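Local coordinates for hypothetical protein APE0754 (Aeropyrum pernix, PDB 1TUA) that is of unknown function but is built around two KH domains and probably binds RNA, at residues I6-K11 / E65-I70; T35-D40 / S44-E49; E125-Y130 / R168-I173; A147-Q152 / R172-I177. One frame throughout, in Å; residues are numbered along the deposited sequence.

The chain starts with strand 6-9, and contact 1 closes the first long loop by bringing helix 57-72 back against that strand. Nested inside this loop, contact 2 is the hairpin of strands 35-40 and 45-50, whose second strand lies beside strand 6-9, so the two contacts touch and build one KH domain. Contacts 3 and 4 follow in series, about 26 to 35 Å away between centres, in the second KH domain. Contact 3 runs from the end of helix 118-127 to helix 163-188; contact 4 opens within its loop, on helix 144-158, and ends on the same long helix, sharing R172 and I173. Together they hold that C-terminal helix against the second domain.

Contact 1. Residues I6-K11 / E65-I70; sequences IYVKVK and EVVKAI
V8 on strand 6-9 and K68 on helix 57-72 mark the place where the two backbones come nearest, with V8 CA and K68 CA 6.7 Å apart. Close as that is, the contact is small and rests on three valines. V67 carries the contact from the helix side: its CG1, anti to the backbone N (chi1 170°), projects from the helix and meets two methyls of the other segment. V8 CG1 lies 3.6 Å from V67 CG1, the two side chains meeting at a slant. V10 CG2 approaches the same V67 CG1 to 3.8 Å, but here the side chains are roughly perpendicular. One methyl thus packs against two residues spaced two apart along the chain, which holds the end of the strand and the start of the following loop against the helix. K68 adds its backbone N, 4.1 Å from V8 CG1, and its CB, while the extended lysine chain leads away. K9, whose CB leaves the backbone away from the helix, curls back so that K9 NZ donates to V10 O at 2.8 Å, from well above the carbonyl plane (47° out of it). That oxygen also takes a hydrogen bond from S44 OG. Around this apolar patch, strand 45-50 runs antiparallel beside strand 6-9, with V8 bonded through its backbone to V46, while helix 15-19 covers V10 and I70 through V18. This is strand-on-helix packing of a type I KH fold, and K11 reaches beyond it, its NZ salt-bridged to E137 at the start of strand 137-141 in the second domain.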
loop_
_atom_site.group_PDB
_atom_site.type_symbol
_atom_site.label_atom_id
_atom_site.label_comp_id
_atom_site.label_asym_id
_atom_site.label_seq_id
_atom_site.Cartn_x
_atom_site.Cartn_y
_atom_site.Cartn_z
ATOM N N ILE A 6 -12.656 3.837 -13.272
ATOM C CA ILE A 6 -12.095 2.789 -12.438
ATOM C C ILE A 6 -12.968 2.644 -11.196
ATOM O O ILE A 6 -13.096 3.573 -10.393
ATOM C CB ILE A 6 -10.637 3.106 -12.027
ATOM C CG1 ILE A 6 -9.764 3.217 -13.283
ATOM C CG2 ILE A 6 -10.103 2.013 -11.100
ATOM C CD1 ILE A 6 -8.282 3.430 -13.007
ATOM N N TYR A 7 -13.592 1.480 -11.065
ATOM C CA TYR A 7 -14.443 1.183 -9.923
ATOM C C TYR A 7 -13.579 0.586 -8.826
ATOM O O TYR A 7 -12.814 -0.350 -9.061
ATOM C CB TYR A 7 -15.529 0.183 -10.325
ATOM C CG TYR A 7 -16.580 0.772 -11.226
ATOM C CD1 TYR A 7 -17.855 1.058 -10.741
ATOM C CD2 TYR A 7 -16.299 1.064 -12.561
ATOM C CE1 TYR A 7 -18.831 1.622 -11.564
ATOM C CE2 TYR A 7 -17.269 1.632 -13.395
ATOM C CZ TYR A 7 -18.532 1.907 -12.885
ATOM O OH TYR A 7 -19.496 2.467 -13.692
ATOM N N VAL A 8 -13.690 1.134 -7.626
ATOM C CA VAL A 8 -12.915 0.634 -6.504
ATOM C C VAL A 8 -13.857 0.241 -5.368
ATOM O O VAL A 8 -14.559 1.089 -4.810
ATOM C CB VAL A 8 -11.932 1.711 -5.987
ATOM C CG1 VAL A 8 -11.100 1.154 -4.838
ATOM C CG2 VAL A 8 -11.043 2.182 -7.120
ATOM N N LYS A 9 -13.881 -1.049 -5.042
ATOM C CA LYS A 9 -14.726 -1.526 -3.956
ATOM C C LYS A 9 -14.034 -1.128 -2.663
ATOM O O LYS A 9 -12.849 -1.391 -2.486
ATOM C CB LYS A 9 -14.876 -3.047 -4.012
ATOM C CG LYS A 9 -15.774 -3.625 -2.915
ATOM C CD LYS A 9 -17.218 -3.140 -3.053
ATOM C CE LYS A 9 -18.069 -3.558 -1.861
ATOM N NZ LYS A 9 -17.542 -2.990 -0.588
ATOM N N VAL A 10 -14.762 -0.482 -1.764
ATOM C CA VAL A 10 -14.176 -0.055 -0.500
ATOM C C VAL A 10 -14.803 -0.809 0.672
ATOM O O VAL A 10 -16.009 -1.049 0.684
ATOM C CB VAL A 10 -14.367 1.477 -0.298
ATOM C CG1 VAL A 10 -13.890 1.896 1.081
ATOM C CG2 VAL A 10 -13.593 2.238 -1.378
ATOM N N LYS A 11 -13.980 -1.206 1.640
ATOM C CA LYS A 11 -14.497 -1.902 2.813
ATOM C C LYS A 11 -15.498 -0.938 3.443
ATOM O O LYS A 11 -15.185 0.228 3.669
ATOM C CB LYS A 11 -13.368 -2.215 3.798
ATOM C CG LYS A 11 -12.304 -3.173 3.252
ATOM C CD LYS A 11 -11.265 -3.538 4.328
ATOM C CE LYS A 11 -10.085 -4.346 3.766
ATOM N NZ LYS A 11 -10.464 -5.706 3.279
ATOM N N GLU A 65 -5.532 4.154 -6.771
ATOM C CA GLU A 65 -4.659 3.432 -5.847
ATOM C C GLU A 65 -4.731 4.055 -4.461
ATOM O O GLU A 65 -4.694 3.347 -3.460
ATOM C CB GLU A 65 -3.215 3.424 -6.352
ATOM C CG GLU A 65 -3.018 2.543 -7.570
ATOM C CD GLU A 65 -3.278 1.075 -7.277
ATOM O OE1 GLU A 65 -2.395 0.408 -6.701
ATOM O OE2 GLU A 65 -4.376 0.583 -7.613
ATOM N N VAL A 66 -4.847 5.376 -4.397
ATOM C CA VAL A 66 -4.955 6.041 -3.102
ATOM C C VAL A 66 -6.222 5.549 -2.400
ATOM O O VAL A 66 -6.201 5.220 -1.212
ATOM C CB VAL A 66 -5.018 7.571 -3.260
ATOM C CG1 VAL A 66 -5.367 8.221 -1.928
ATOM C CG2 VAL A 66 -3.683 8.086 -3.771
ATOM N N VAL A 67 -7.327 5.496 -3.138
ATOM C CA VAL A 67 -8.588 5.019 -2.570
ATOM C C VAL A 67 -8.442 3.581 -2.065
ATOM O O VAL A 67 -8.895 3.246 -0.971
ATOM C CB VAL A 67 -9.722 5.071 -3.612
ATOM C CG1 VAL A 67 -10.956 4.338 -3.077
ATOM C CG2 VAL A 67 -10.063 6.529 -3.933
ATOM N N LYS A 68 -7.814 2.729 -2.866
ATOM C CA LYS A 68 -7.625 1.339 -2.473
ATOM C C LYS A 68 -6.774 1.256 -1.211
ATOM O O LYS A 68 -7.073 0.476 -0.309
ATOM C CB LYS A 68 -6.963 0.549 -3.606
ATOM C CG LYS A 68 -6.696 -0.907 -3.253
ATOM C CD LYS A 68 -6.009 -1.639 -4.401
ATOM C CE LYS A 68 -5.709 -3.097 -4.037
ATOM N NZ LYS A 68 -4.928 -3.809 -5.105
ATOM N N ALA A 69 -5.720 2.066 -1.145
ATOM C CA ALA A 69 -4.830 2.080 0.016
ATOM C C ALA A 69 -5.563 2.493 1.304
ATOM O O ALA A 69 -5.312 1.937 2.376
ATOM C CB ALA A 69 -3.641 3.013 -0.243
ATOM N N ILE A 70 -6.462 3.469 1.204
ATOM C CA ILE A 70 -7.222 3.908 2.376
ATOM C C ILE A 70 -8.191 2.802 2.795
ATOM O O ILE A 70 -8.369 2.530 3.987
ATOM C CB ILE A 70 -8.002 5.210 2.080
ATOM C CG1 ILE A 70 -7.002 6.347 1.835
ATOM C CG2 ILE A 70 -8.961 5.540 3.243
ATOM C CD1 ILE A 70 -7.633 7.616 1.300
#

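Contact 2. Residues T35-D40 / S44-E49; sequences TVITVD and SMVIVE
T38 and I47 face each other at the middle of an antiparallel hairpin, joined by two backbone bonds that both lie in the carbonyl plane: T38 N to I47 O at 2.9 Å and I47 N to T38 O at 2.8 Å. Matching pairs of bonds link V36 with E49 and D40 with M45, and D40 N reaches M45 O (2.8 Å) nearly along the C=O axis. Beside its backbone bonds, T38 sets its hydroxyl between the backbone N and the carbonyl carbon (chi1 59°), which brings T38 OG1 to 3.2 Å from I47 CB, across the pair. The face carrying I37, V39, V46 and V48 is apolar. There I37 pairs with V48 and V39 with V46 in non-hydrogen-bonded positions, yet the tightest meeting is diagonal: I37 CG2 presses on V46 CG1 at 3.3 Å, closer than carbons usually pack. At the end of this face T35 CB lies 4.0 Å from V48 CG1. At the turn, S44 and M45 both lie opposite D40 in a G1 beta bulge, S44 taking the positive phi of 48°. Further out, N43 N bonds to D40 OD1 and steadies the turn, S44 OG bonds to V10 O, T33 holds the hydroxyl of T35, and R5 forms a salt bridge with E49 OE2. In the three-stranded sheet of the first KH domain, strand 45-50 is central, with strand 6-9 on its other edge; T35 and V48 rest on L60 and A63 of helix 57-72, while V39 meets L15 and I19 of helix 15-19.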
loop_
_atom_site.group_PDB
_atom_site.type_symbol
_atom_site.label_atom_id
_atom_site.label_comp_id
_atom_site.label_asym_id
_atom_site.label_seq_id
_atom_site.Cartn_x
_atom_site.Cartn_y
_atom_site.Cartn_z
ATOM N N THR A 35 -9.249 14.430 -11.202
ATOM C CA THR A 35 -10.258 13.399 -11.377
ATOM C C THR A 35 -11.545 13.789 -10.675
ATOM O O THR A 35 -11.593 14.773 -9.928
ATOM C CB THR A 35 -9.792 12.040 -10.792
ATOM O OG1 THR A 35 -9.476 12.196 -9.401
ATOM C CG2 THR A 35 -8.566 11.520 -11.546
ATOM N N VAL A 36 -12.593 13.016 -10.947
ATOM C CA VAL A 36 -13.886 13.204 -10.322
ATOM C C VAL A 36 -14.196 11.862 -9.669
ATOM O O VAL A 36 -14.192 10.819 -10.327
ATOM C CB VAL A 36 -14.971 13.560 -11.346
ATOM C CG1 VAL A 36 -16.319 13.702 -10.638
ATOM C CG2 VAL A 36 -14.592 14.850 -12.063
ATOM N N ILE A 37 -14.438 11.891 -8.367
ATOM C CA ILE A 37 -14.711 10.675 -7.632
ATOM C C ILE A 37 -16.143 10.676 -7.122
ATOM O O ILE A 37 -16.568 11.598 -6.426
ATOM C CB ILE A 37 -13.739 10.543 -6.443
ATOM C CG1 ILE A 37 -12.302 10.518 -6.959
ATOM C CG2 ILE A 37 -14.040 9.283 -5.654
ATOM C CD1 ILE A 37 -11.254 10.478 -5.856
ATOM N N THR A 38 -16.888 9.640 -7.483
ATOM C CA THR A 38 -18.271 9.524 -7.053
ATOM C C THR A 38 -18.383 8.322 -6.121
ATOM O O THR A 38 -17.782 7.268 -6.357
ATOM C CB THR A 38 -19.209 9.360 -8.260
ATOM O OG1 THR A 38 -18.836 8.191 -8.992
ATOM C CG2 THR A 38 -19.099 10.563 -9.178
ATOM N N VAL A 39 -19.149 8.499 -5.052
ATOM C CA VAL A 39 -19.323 7.460 -4.054
ATOM C C VAL A 39 -20.724 6.861 -4.040
ATOM O O VAL A 39 -21.721 7.579 -4.117
ATOM C CB VAL A 39 -19.018 8.015 -2.650
ATOM C CG1 VAL A 39 -19.130 6.907 -1.614
ATOM C CG2 VAL A 39 -17.636 8.642 -2.628
ATOM N N ASP A 40 -20.783 5.537 -3.952
ATOM C CA ASP A 40 -22.041 4.803 -3.883
ATOM C C ASP A 40 -22.036 4.212 -2.474
ATOM O O ASP A 40 -21.553 3.098 -2.273
ATOM C CB ASP A 40 -22.049 3.679 -4.917
ATOM C CG ASP A 40 -23.353 2.902 -4.929
ATOM O OD1 ASP A 40 -23.959 2.713 -3.849
ATOM O OD2 ASP A 40 -23.764 2.464 -6.025
ATOM N N SER A 44 -21.015 0.715 -1.223
ATOM C CA SER A 44 -19.649 0.952 -0.753
ATOM C C SER A 44 -18.678 0.766 -1.921
ATOM O O SER A 44 -17.711 -0.003 -1.851
ATOM C CB SER A 44 -19.306 -0.007 0.388
ATOM O OG SER A 44 -18.185 0.461 1.111
ATOM N N MET A 45 -18.966 1.485 -2.997
ATOM C CA MET A 45 -18.187 1.435 -4.221
ATOM C C MET A 45 -17.843 2.872 -4.596
ATOM O O MET A 45 -18.654 3.786 -4.432
ATOM C CB MET A 45 -19.027 0.787 -5.324
ATOM C CG MET A 45 -18.362 0.671 -6.679
ATOM S SD MET A 45 -17.104 -0.611 -6.741
ATOM C CE MET A 45 -18.135 -2.092 -6.925
ATOM N N VAL A 46 -16.628 3.072 -5.086
ATOM C CA VAL A 46 -16.183 4.392 -5.493
ATOM C C VAL A 46 -15.849 4.335 -6.984
ATOM O O VAL A 46 -15.336 3.329 -7.470
ATOM C CB VAL A 46 -14.942 4.806 -4.660
ATOM C CG1 VAL A 46 -14.277 6.040 -5.255
ATOM C CG2 VAL A 46 -15.373 5.067 -3.205
ATOM N N ILE A 47 -16.185 5.388 -7.718
ATOM C CA ILE A 47 -15.882 5.433 -9.144
ATOM C C ILE A 47 -14.962 6.621 -9.402
ATOM O O ILE A 47 -15.273 7.750 -9.025
ATOM C CB ILE A 47 -17.157 5.597 -9.997
ATOM C CG1 ILE A 47 -18.169 4.514 -9.623
ATOM C CG2 ILE A 47 -16.800 5.513 -11.481
ATOM C CD1 ILE A 47 -19.499 4.647 -10.325
ATOM N N VAL A 48 -13.826 6.354 -10.038
ATOM C CA VAL A 48 -12.854 7.394 -10.347
ATOM C C VAL A 48 -12.877 7.660 -11.851
ATOM O O VAL A 48 -12.750 6.734 -12.648
ATOM C CB VAL A 48 -11.424 6.963 -9.935
ATOM C CG1 VAL A 48 -10.453 8.107 -10.158
ATOM C CG2 VAL A 48 -11.410 6.521 -8.467
ATOM N N GLU A 49 -13.058 8.924 -12.228
ATOM C CA GLU A 49 -13.097 9.320 -13.630
ATOM C C GLU A 49 -12.229 10.549 -13.853
ATOM O O GLU A 49 -11.983 11.320 -12.932
ATOM C CB GLU A 49 -14.509 9.720 -14.055
ATOM C CG GLU A 49 -15.612 8.745 -13.761
ATOM C CD GLU A 49 -16.958 9.349 -14.115
ATOM O OE1 GLU A 49 -17.204 10.505 -13.708
ATOM O OE2 GLU A 49 -17.761 8.680 -14.797
#

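Contact 3. Residues E125-Y130 / R168-I173; sequences EMTDTY and RHLERI
M126 lays its thioether over L170, with SD 3.9 Å from L170 CD2 and the terminal CE 3.7 Å from L170 CB. A bend at its last torsion (chi3 57°) tucks that methyl onto the helix surface, where M126 CE comes within 3.5 Å of E171 N. L170 is gripped from a second direction by T127, whose CG2 meets L170 CD1 at 3.6 Å, the side chains standing about perpendicular. Methionine and threonine thereby hold the two branches of the leucine: CD2 near the sulfur, CD1 against the threonine methyl. The hydroxyl of T127 turns away to polar work, donating to I123 O one turn back in its own helix and accepting from T129 OG1 (2.8 Å), a link that spans the point where D128, with positive phi, breaks from the helix. An alanine in place of T127 removes both CG2 and the hydroxyl, and is likely to leave a gap beside L170 CD1 and T129 OG1 without its acceptor. Helix 144-158 also touches the pair: T127 packs on A150 and L170 on A149, so helix 163-188 packs on the C-terminal end of helix 118-127 and on the body of helix 144-158.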
loop_
_atom_site.group_PDB
_atom_site.type_symbol
_atom_site.label_atom_id
_atom_site.label_comp_id
_atom_site.label_asym_id
_atom_site.label_seq_id
_atom_site.Cartn_x
_atom_site.Cartn_y
_atom_site.Cartn_z
ATOM N N GLU A 125 11.742 0.600 8.092
ATOM C CA GLU A 125 12.984 1.371 8.110
ATOM C C GLU A 125 14.026 0.816 7.151
ATOM O O GLU A 125 14.735 1.576 6.493
ATOM C CB GLU A 125 13.575 1.402 9.521
ATOM C CG GLU A 125 12.640 1.951 10.576
ATOM C CD GLU A 125 13.265 1.967 11.961
ATOM O OE1 GLU A 125 13.827 0.931 12.382
ATOM O OE2 GLU A 125 13.184 3.017 12.633
ATOM N N MET A 126 14.122 -0.511 7.080
ATOM C CA MET A 126 15.095 -1.153 6.205
ATOM C C MET A 126 14.765 -0.969 4.725
ATOM O O MET A 126 15.664 -0.840 3.897
ATOM C CB MET A 126 15.189 -2.650 6.528
ATOM C CG MET A 126 15.768 -2.967 7.911
ATOM S SD MET A 126 16.103 -4.741 8.187
ATOM C CE MET A 126 17.136 -5.042 6.890
ATOM N N THR A 127 13.478 -0.938 4.397
ATOM C CA THR A 127 13.046 -0.812 3.007
ATOM C C THR A 127 12.516 0.564 2.629
ATOM O O THR A 127 12.237 0.817 1.459
ATOM C CB THR A 127 11.941 -1.836 2.686
ATOM O OG1 THR A 127 10.809 -1.587 3.526
ATOM C CG2 THR A 127 12.432 -3.249 2.932
ATOM N N ASP A 128 12.379 1.444 3.615
ATOM C CA ASP A 128 11.851 2.785 3.382
ATOM C C ASP A 128 10.476 2.692 2.724
ATOM O O ASP A 128 10.231 3.292 1.678
ATOM C CB ASP A 128 12.804 3.601 2.505
ATOM C CG ASP A 128 12.373 5.050 2.372
ATOM O OD1 ASP A 128 11.882 5.617 3.372
ATOM O OD2 ASP A 128 12.535 5.624 1.273
ATOM N N THR A 129 9.592 1.920 3.348
ATOM C CA THR A 129 8.221 1.743 2.870
ATOM C C THR A 129 7.238 1.997 4.019
ATOM O O THR A 129 7.634 2.056 5.186
ATOM C CB THR A 129 7.966 0.301 2.394
ATOM O OG1 THR A 129 8.165 -0.594 3.498
ATOM C CG2 THR A 129 8.904 -0.077 1.258
ATOM N N TYR A 130 5.962 2.169 3.679
ATOM C CA TYR A 130 4.919 2.328 4.685
ATOM C C TYR A 130 4.240 0.964 4.675
ATOM O O TYR A 130 3.950 0.429 3.610
ATOM C CB TYR A 130 3.875 3.381 4.295
ATOM C CG TYR A 130 4.325 4.825 4.359
ATOM C CD1 TYR A 130 5.441 5.208 5.106
ATOM C CD2 TYR A 130 3.607 5.816 3.694
ATOM C CE1 TYR A 130 5.827 6.545 5.186
ATOM C CE2 TYR A 130 3.983 7.149 3.770
ATOM C CZ TYR A 130 5.090 7.508 4.515
ATOM O OH TYR A 130 5.450 8.836 4.597
ATOM N N ARG A 168 18.271 -10.373 8.359
ATOM C CA ARG A 168 19.551 -10.621 7.709
ATOM C C ARG A 168 19.346 -10.728 6.193
ATOM O O ARG A 168 20.125 -10.186 5.407
ATOM C CB ARG A 168 20.165 -11.913 8.245
ATOM C CG ARG A 168 21.659 -11.825 8.485
ATOM C CD ARG A 168 22.252 -13.209 8.727
ATOM N NE ARG A 168 21.586 -13.931 9.815
ATOM C CZ ARG A 168 21.604 -13.554 11.091
ATOM N NH1 ARG A 168 22.255 -12.453 11.451
ATOM N NH2 ARG A 168 20.979 -14.286 12.007
ATOM N N HIS A 169 18.291 -11.428 5.787
ATOM C CA HIS A 169 17.976 -11.597 4.373
ATOM C C HIS A 169 17.600 -10.262 3.727
ATOM O O HIS A 169 18.084 -9.928 2.644
ATOM C CB HIS A 169 16.831 -12.597 4.216
ATOM C CG HIS A 169 16.345 -12.738 2.808
ATOM N ND1 HIS A 169 15.474 -11.839 2.228
ATOM C CD2 HIS A 169 16.628 -13.658 1.856
ATOM C CE1 HIS A 169 15.242 -12.200 0.978
ATOM N NE2 HIS A 169 15.931 -13.300 0.728
ATOM N N LEU A 170 16.739 -9.506 4.404
ATOM C CA LEU A 170 16.295 -8.199 3.923
ATOM C C LEU A 170 17.500 -7.273 3.770
ATOM O O LEU A 170 17.580 -6.484 2.832
ATOM C CB LEU A 170 15.292 -7.611 4.916
ATOM C CG LEU A 170 14.464 -6.391 4.518
ATOM C CD1 LEU A 170 13.758 -6.635 3.190
ATOM C CD2 LEU A 170 13.460 -6.106 5.633
ATOM N N GLU A 171 18.434 -7.395 4.706
ATOM C CA GLU A 171 19.671 -6.617 4.727
ATOM C C GLU A 171 20.449 -6.859 3.427
ATOM O O GLU A 171 20.936 -5.918 2.787
ATOM C CB GLU A 171 20.520 -7.067 5.919
ATOM C CG GLU A 171 21.753 -6.240 6.192
ATOM C CD GLU A 171 21.500 -5.168 7.220
ATOM O OE1 GLU A 171 20.883 -5.476 8.259
ATOM O OE2 GLU A 171 21.926 -4.020 6.997
ATOM N N ARG A 172 20.566 -8.131 3.049
ATOM C CA ARG A 172 21.278 -8.513 1.833
ATOM C C ARG A 172 20.577 -7.931 0.617
ATOM O O ARG A 172 21.214 -7.349 -0.260
ATOM C CB ARG A 172 21.334 -10.036 1.700
ATOM C CG ARG A 172 21.975 -10.731 2.883
ATOM C CD ARG A 172 23.472 -10.473 2.958
ATOM N NE ARG A 172 24.029 -10.918 4.235
ATOM C CZ ARG A 172 23.897 -12.147 4.728
ATOM N NH1 ARG A 172 23.223 -13.074 4.052
ATOM N NH2 ARG A 172 24.434 -12.452 5.901
ATOM N N ILE A 173 19.260 -8.101 0.573
ATOM C CA ILE A 173 18.460 -7.601 -0.536
ATOM C C ILE A 173 18.548 -6.084 -0.673
ATOM O O ILE A 173 18.734 -5.567 -1.777
ATOM C CB ILE A 173 16.968 -7.993 -0.366
ATOM C CG1 ILE A 173 16.818 -9.518 -0.393
ATOM C CG2 ILE A 173 16.129 -7.346 -1.457
ATOM C CD1 ILE A 173 17.294 -10.165 -1.670
#

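Contact 4. Residues A147-Q152 / R172-I177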
loop_
_atom_site.group_PDB
_atom_site.type_symbol
_atom_site.label_atom_id
_atom_site.label_comp_id
_atom_site.label_asym_id
_atom_site.label_seq_id
_atom_site.Cartn_x
_atom_site.Cartn_y
_atom_site.Cartn_z
ATOM N N ALA A 147 9.286 -2.135 -2.215
ATOM C CA ALA A 147 7.993 -2.711 -1.848
ATOM C C ALA A 147 8.045 -4.241 -1.989
ATOM O O ALA A 147 7.491 -4.972 -1.165
ATOM C CB ALA A 147 6.883 -2.131 -2.729
ATOM N N MET A 148 8.712 -4.726 -3.035
ATOM C CA MET A 148 8.814 -6.166 -3.235
ATOM C C MET A 148 9.715 -6.795 -2.165
ATOM O O MET A 148 9.481 -7.932 -1.742
ATOM C CB MET A 148 9.334 -6.485 -4.644
ATOM C CG MET A 148 8.323 -6.178 -5.771
ATOM S SD MET A 148 6.653 -6.893 -5.501
ATOM C CE MET A 148 7.016 -8.619 -5.662
ATOM N N ALA A 149 10.727 -6.053 -1.713
ATOM C CA ALA A 149 11.619 -6.556 -0.665
ATOM C C ALA A 149 10.822 -6.706 0.632
ATOM O O ALA A 149 10.917 -7.723 1.324
ATOM C CB ALA A 149 12.785 -5.595 -0.459
ATOM N N ALA A 150 10.030 -5.687 0.955
ATOM C CA ALA A 150 9.201 -5.700 2.156
ATOM C C ALA A 150 8.168 -6.833 2.089
ATOM O O ALA A 150 7.903 -7.514 3.080
ATOM C CB ALA A 150 8.493 -4.354 2.308
ATOM N N LYS A 151 7.584 -7.022 0.910
ATOM C CA LYS A 151 6.581 -8.059 0.704
ATOM C C LYS A 151 7.171 -9.420 1.056
ATOM O O LYS A 151 6.554 -10.224 1.759
ATOM C CB LYS A 151 6.129 -8.054 -0.757
ATOM C CG LYS A 151 5.134 -9.143 -1.133
ATOM C CD LYS A 151 4.884 -9.132 -2.638
ATOM C CE LYS A 151 3.867 -10.186 -3.059
ATOM N NZ LYS A 151 2.468 -9.809 -2.702
ATOM N N GLN A 152 8.376 -9.669 0.556
ATOM C CA GLN A 152 9.057 -10.925 0.809
ATOM C C GLN A 152 9.305 -11.112 2.310
ATOM O O GLN A 152 9.036 -12.184 2.858
ATOM C CB GLN A 152 10.372 -10.953 0.021
ATOM C CG GLN A 152 11.203 -12.199 0.220
ATOM C CD GLN A 152 12.448 -12.200 -0.647
ATOM O OE1 GLN A 152 13.108 -11.172 -0.815
ATOM N NE2 GLN A 152 12.783 -13.360 -1.193
ATOM N N ARG A 172 20.566 -8.131 3.049
ATOM C CA ARG A 172 21.278 -8.513 1.833
ATOM C C ARG A 172 20.577 -7.931 0.617
ATOM O O ARG A 172 21.214 -7.349 -0.260
ATOM C CB ARG A 172 21.334 -10.036 1.700
ATOM C CG ARG A 172 21.975 -10.731 2.883
ATOM C CD ARG A 172 23.472 -10.473 2.958
ATOM N NE ARG A 172 24.029 -10.918 4.235
ATOM C CZ ARG A 172 23.897 -12.147 4.728
ATOM N NH1 ARG A 172 23.223 -13.074 4.052
ATOM N NH2 ARG A 172 24.434 -12.452 5.901
ATOM N N ILE A 173 19.260 -8.101 0.573
ATOM C CA ILE A 173 18.460 -7.601 -0.536
ATOM C C ILE A 173 18.548 -6.084 -0.673
ATOM O O ILE A 173 18.734 -5.567 -1.777
ATOM C CB ILE A 173 16.968 -7.993 -0.366
ATOM C CG1 ILE A 173 16.818 -9.518 -0.393
ATOM C CG2 ILE A 173 16.129 -7.346 -1.457
ATOM C CD1 ILE A 173 17.294 -10.165 -1.670
ATOM N N MET A 174 18.415 -5.372 0.444
ATOM C CA MET A 174 18.453 -3.912 0.421
ATOM C C MET A 174 19.838 -3.316 0.174
ATOM O O MET A 174 19.959 -2.273 -0.470
ATOM C CB MET A 174 17.857 -3.346 1.712
ATOM C CG MET A 174 16.328 -3.438 1.778
ATOM S SD MET A 174 15.471 -2.571 0.421
ATOM C CE MET A 174 16.229 -0.972 0.535
ATOM N N ARG A 175 20.883 -3.964 0.680
ATOM C CA ARG A 175 22.226 -3.454 0.455
ATOM C C ARG A 175 22.523 -3.577 -1.048
ATOM O O ARG A 175 23.166 -2.718 -1.647
ATOM C CB ARG A 175 23.247 -4.241 1.290
ATOM C CG ARG A 175 24.641 -3.623 1.261
ATOM C CD ARG A 175 25.635 -4.309 2.182
ATOM N NE ARG A 175 26.988 -3.987 1.743
ATOM C CZ ARG A 175 28.094 -4.574 2.192
ATOM N NH1 ARG A 175 28.024 -5.528 3.115
ATOM N NH2 ARG A 175 29.273 -4.229 1.688
ATOM N N GLU A 176 22.010 -4.640 -1.659
ATOM C CA GLU A 176 22.191 -4.889 -3.086
ATOM C C GLU A 176 21.481 -3.815 -3.922
ATOM O O GLU A 176 22.031 -3.299 -4.899
ATOM C CB GLU A 176 21.626 -6.269 -3.429
ATOM C CG GLU A 176 21.769 -6.685 -4.876
ATOM C CD GLU A 176 20.859 -7.861 -5.219
ATOM O OE1 GLU A 176 20.869 -8.864 -4.463
ATOM O OE2 GLU A 176 20.132 -7.780 -6.242
ATOM N N ILE A 177 20.254 -3.488 -3.530
ATOM C CA ILE A 177 19.458 -2.480 -4.228
ATOM C C ILE A 177 20.117 -1.100 -4.152
ATOM O O ILE A 177 20.270 -0.409 -5.165
ATOM C CB ILE A 177 18.026 -2.406 -3.621
ATOM C CG1 ILE A 177 17.282 -3.710 -3.915
ATOM C CG2 ILE A 177 17.262 -1.211 -4.183
ATOM C CD1 ILE A 177 15.961 -3.841 -3.192
#
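Within 172-177, I173 is the first residue to touch helix 144-158, where its CA stands 6.9 Å from A149 CA. Its two branches share the work. With chi1 at -63°, CG1 stands beside the backbone N and CG2 anti to it; I173 CG2 packs on A149 CB at 3.9 Å, whereas I173 CG1 lies 4.1 Å from Q152 OE1. Q152 itself is fully extended as far as its amide and comes in about perpendicular to the isoleucine; the amide oxygen also touches the ring of H169, one turn earlier in the long helix. M174 follows as a second partner of the alanine methyl. Bends at chi2 and chi3 fold its chain so that M174 SD lies 4.1 Å from A149 CB, and A149 CB points toward the notch formed by I173 CG2 and M174 SD. The same methionine packs on T127 and R146. One turn beyond I173, I177 starts its side chain toward helix 144-158 as well, but stays at the margin of contact with A149, and it also packs on E145 and R146. The two short segments run almost exactly antiparallel, 172° between their directions, with axes 10.4 Å apart at the closest. A149 is buried, and A147 and A150 touch I140 in the sheet of the second KH domain. Apolar surface carries this interface, with no polar bond between the segments: one alanine methyl set against isoleucine and methionine, plus an amide oxygen at the rim, so shape and burial rather than directed bonds probably hold the long helix in place.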